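Local coordinates for protein taurine dioxygenase (Burkholderia ambifaria, PDB 5VN6) that probably acts as an iron-dependent taurine dioxygenase of the TfdA family and binds a magnesium ion at its metal site, at residues V49-D54 and V247-K252. Residues are numbered along the deposited sequence; the frame is centred on the assembly and turned at random.
Sequences VLFLRD and VRWRWK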
loop_
_atom_site.group_PDB
_atom_site.type_symbol
_atom_site.label_atom_id
_atom_site.label_comp_id
_atom_site.label_asym_id
_atom_site.label_seq_id
_atom_site.Cartn_x
_atom_site.Cartn_y
_atom_site.Cartn_z
ATOM N N VAL A 49 -9.836 0.766 12.918
ATOM C CA VAL A 49 -8.602 1.065 13.641
ATOM C C VAL A 49 -8.652 2.519 14.096
ATOM O O VAL A 49 -9.023 3.405 13.320
ATOM C CB VAL A 49 -7.338 0.784 12.788
ATOM C CG1 VAL A 49 -7.338 1.578 11.480
ATOM C CG2 VAL A 49 -6.043 1.073 13.605
ATOM N N LEU A 50 -8.290 2.761 15.362
ATOM C CA LEU A 50 -8.303 4.093 15.955
ATOM C C LEU A 50 -6.886 4.489 16.350
ATOM O O LEU A 50 -6.115 3.655 16.830
ATOM C CB LEU A 50 -9.229 4.162 17.187
ATOM C CG LEU A 50 -10.721 3.866 16.993
ATOM C CD1 LEU A 50 -11.449 3.787 18.351
ATOM C CD2 LEU A 50 -11.374 4.918 16.080
ATOM N N PHE A 51 -6.550 5.761 16.142
ATOM C CA PHE A 51 -5.223 6.288 16.426
ATOM C C PHE A 51 -5.306 7.443 17.413
ATOM O O PHE A 51 -6.247 8.246 17.379
ATOM C CB PHE A 51 -4.523 6.775 15.140
ATOM C CG PHE A 51 -4.445 5.732 14.069
ATOM C CD1 PHE A 51 -3.549 4.690 14.173
ATOM C CD2 PHE A 51 -5.272 5.797 12.950
ATOM C CE1 PHE A 51 -3.476 3.733 13.201
ATOM C CE2 PHE A 51 -5.210 4.842 11.970
ATOM C CZ PHE A 51 -4.311 3.800 12.088
ATOM N N LEU A 52 -4.311 7.529 18.287
ATOM C CA LEU A 52 -4.214 8.639 19.220
ATOM C C LEU A 52 -2.761 9.078 19.325
ATOM O O LEU A 52 -1.853 8.244 19.298
ATOM C CB LEU A 52 -4.745 8.255 20.606
ATOM C CG LEU A 52 -6.224 7.875 20.721
ATOM C CD1 LEU A 52 -6.472 6.378 20.454
ATOM C CD2 LEU A 52 -6.734 8.260 22.086
ATOM N N ARG A 53 -2.548 10.382 19.468
ATOM C CA ARG A 53 -1.228 10.946 19.721
ATOM C C ARG A 53 -1.083 11.280 21.195
ATOM O O ARG A 53 -2.071 11.422 21.919
ATOM C CB ARG A 53 -0.994 12.218 18.896
ATOM C CG ARG A 53 -1.113 12.036 17.379
ATOM C CD ARG A 53 0.121 11.360 16.803
ATOM N NE ARG A 53 0.129 11.418 15.341
ATOM C CZ ARG A 53 0.838 10.602 14.564
ATOM N NH1 ARG A 53 1.589 9.648 15.114
ATOM N NH2 ARG A 53 0.769 10.721 13.241
ATOM N N ASP A 54 0.172 11.387 21.633
ATOM C CA ASP A 54 0.519 11.951 22.937
ATOM C C ASP A 54 -0.254 11.285 24.073
ATOM O O ASP A 54 -0.817 11.944 24.952
ATOM C CB ASP A 54 0.299 13.460 22.920
ATOM C CG ASP A 54 1.024 14.114 21.781
ATOM O OD1 ASP A 54 2.232 13.826 21.633
ATOM O OD2 ASP A 54 0.384 14.860 21.006
ATOM N N VAL A 247 -5.045 2.194 5.120
ATOM C CA VAL A 247 -4.588 3.404 5.784
ATOM C C VAL A 247 -3.154 3.155 6.222
ATOM O O VAL A 247 -2.771 2.019 6.518
ATOM C CB VAL A 247 -5.493 3.808 6.978
ATOM C CG1 VAL A 247 -5.549 2.707 8.092
ATOM C CG2 VAL A 247 -5.048 5.129 7.561
ATOM N N ARG A 248 -2.353 4.220 6.243
ATOM C CA ARG A 248 -0.948 4.156 6.628
ATOM C C ARG A 248 -0.698 5.137 7.760
ATOM O O ARG A 248 -1.032 6.314 7.644
ATOM C CB ARG A 248 -0.015 4.462 5.445
ATOM C CG ARG A 248 1.471 4.417 5.827
ATOM C CD ARG A 248 2.344 3.986 4.663
ATOM N NE ARG A 248 3.768 4.018 4.991
ATOM C CZ ARG A 248 4.719 3.421 4.271
ATOM N NH1 ARG A 248 5.990 3.497 4.647
ATOM N NH2 ARG A 248 4.402 2.733 3.187
ATOM N N TRP A 249 -0.114 4.650 8.855
ATOM C CA TRP A 249 0.045 5.440 10.064
ATOM C C TRP A 249 1.524 5.609 10.355
ATOM O O TRP A 249 2.292 4.643 10.269
ATOM C CB TRP A 249 -0.664 4.769 11.245
ATOM C CG TRP A 249 -0.476 5.415 12.584
ATOM C CD1 TRP A 249 0.247 4.918 13.646
ATOM C CD2 TRP A 249 -1.049 6.652 13.037
ATOM N NE1 TRP A 249 0.168 5.773 14.711
ATOM C CE2 TRP A 249 -0.615 6.847 14.371
ATOM C CE3 TRP A 249 -1.868 7.621 12.442
ATOM C CZ2 TRP A 249 -0.997 7.962 15.131
ATOM C CZ3 TRP A 249 -2.238 8.741 13.199
ATOM C CH2 TRP A 249 -1.808 8.889 14.531
ATOM N N ARG A 250 1.921 6.838 10.674
ATOM C CA ARG A 250 3.296 7.149 11.033
ATOM C C ARG A 250 3.389 7.320 12.538
ATOM O O ARG A 250 2.636 8.106 13.120
ATOM C CB ARG A 250 3.782 8.414 10.338
ATOM C CG ARG A 250 5.226 8.700 10.647
ATOM C CD ARG A 250 5.759 9.824 9.776
ATOM N NE ARG A 250 7.105 10.186 10.178
ATOM C CZ ARG A 250 7.837 11.124 9.585
ATOM N NH1 ARG A 250 7.348 11.801 8.548
ATOM N NH2 ARG A 250 9.058 11.375 10.031
ATOM N N TRP A 251 4.295 6.576 13.162
ATOM C CA TRP A 251 4.402 6.557 14.620
ATOM C C TRP A 251 5.181 7.753 15.153
ATOM O O TRP A 251 6.133 8.233 14.530
ATOM C CB TRP A 251 5.080 5.271 15.090
ATOM C CG TRP A 251 4.274 4.055 14.791
ATOM C CD1 TRP A 251 4.394 3.220 13.712
ATOM C CD2 TRP A 251 3.172 3.560 15.567
ATOM N NE1 TRP A 251 3.434 2.218 13.781
ATOM C CE2 TRP A 251 2.676 2.412 14.912
ATOM C CE3 TRP A 251 2.568 3.974 16.757
ATOM C CZ2 TRP A 251 1.612 1.665 15.417
ATOM C CZ3 TRP A 251 1.492 3.243 17.245
ATOM C CH2 TRP A 251 1.030 2.099 16.575
ATOM N N LYS A 252 4.767 8.221 16.329
ATOM C CA LYS A 252 5.501 9.180 17.147
ATOM C C LYS A 252 5.535 8.645 18.571
ATOM O O LYS A 252 4.802 7.716 18.917
ATOM C CB LYS A 252 4.845 10.567 17.122
ATOM C CG LYS A 252 4.724 11.197 15.726
ATOM C CD LYS A 252 6.056 11.682 15.222
ATOM C CE LYS A 252 5.987 12.074 13.749
ATOM N NZ LYS A 252 7.354 12.317 13.220
#
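The indole of Trp249 is sandwiched between Phe51 and the guanidinium of Arg53. Phe51 covers one face in an offset stack. Its ring centroid lies 4.2 Å from that of the five-membered ring of Trp249, with the planes only 12° apart. Over the same face, Phe51 CB makes a CH-pi contact with the six-membered ring. The guanidinium of Arg53 stacks nearly flat on the opposite face. Arg53 CZ is 3.2 Å from Trp249 CH2, so the guanidinium lies over the outer rim of the benzo ring, where its positive charge can face the pi cloud. The Arg53 chain bends at chi2 (-77°), and this folds the guanidinium back over the indole. Arg53 NH1 then gives a nearly straight 2.7 Å bond to Arg250 O, in both the carbonyl and guanidinium planes. Arg53 NH2 adds a weak bond, 3.2 Å long, to Arg250 O. Ser255 OG is a second partner of NH1, which helps fix the rotation of the group. Lys252 CG covers the other guanidinium face, 3.5 Å from Arg53 NH1. At the other end of the contact, Val49 CG1 meets Val247 CG1 tip to tip at 4.0 Å. The CG of Trp249 is anti to its backbone N (chi1 175°), which carries the indole toward strand 49-52. Trp135 meets Phe51 edge-to-face and also touches Trp249. The contact joins two facing sheets, consistent with the double-stranded beta-helix core of this cupin-clan family. Strand 49-52 runs between 20-23 and 256-260 in one sheet, while strand 246-249 borders 133-137 in the other.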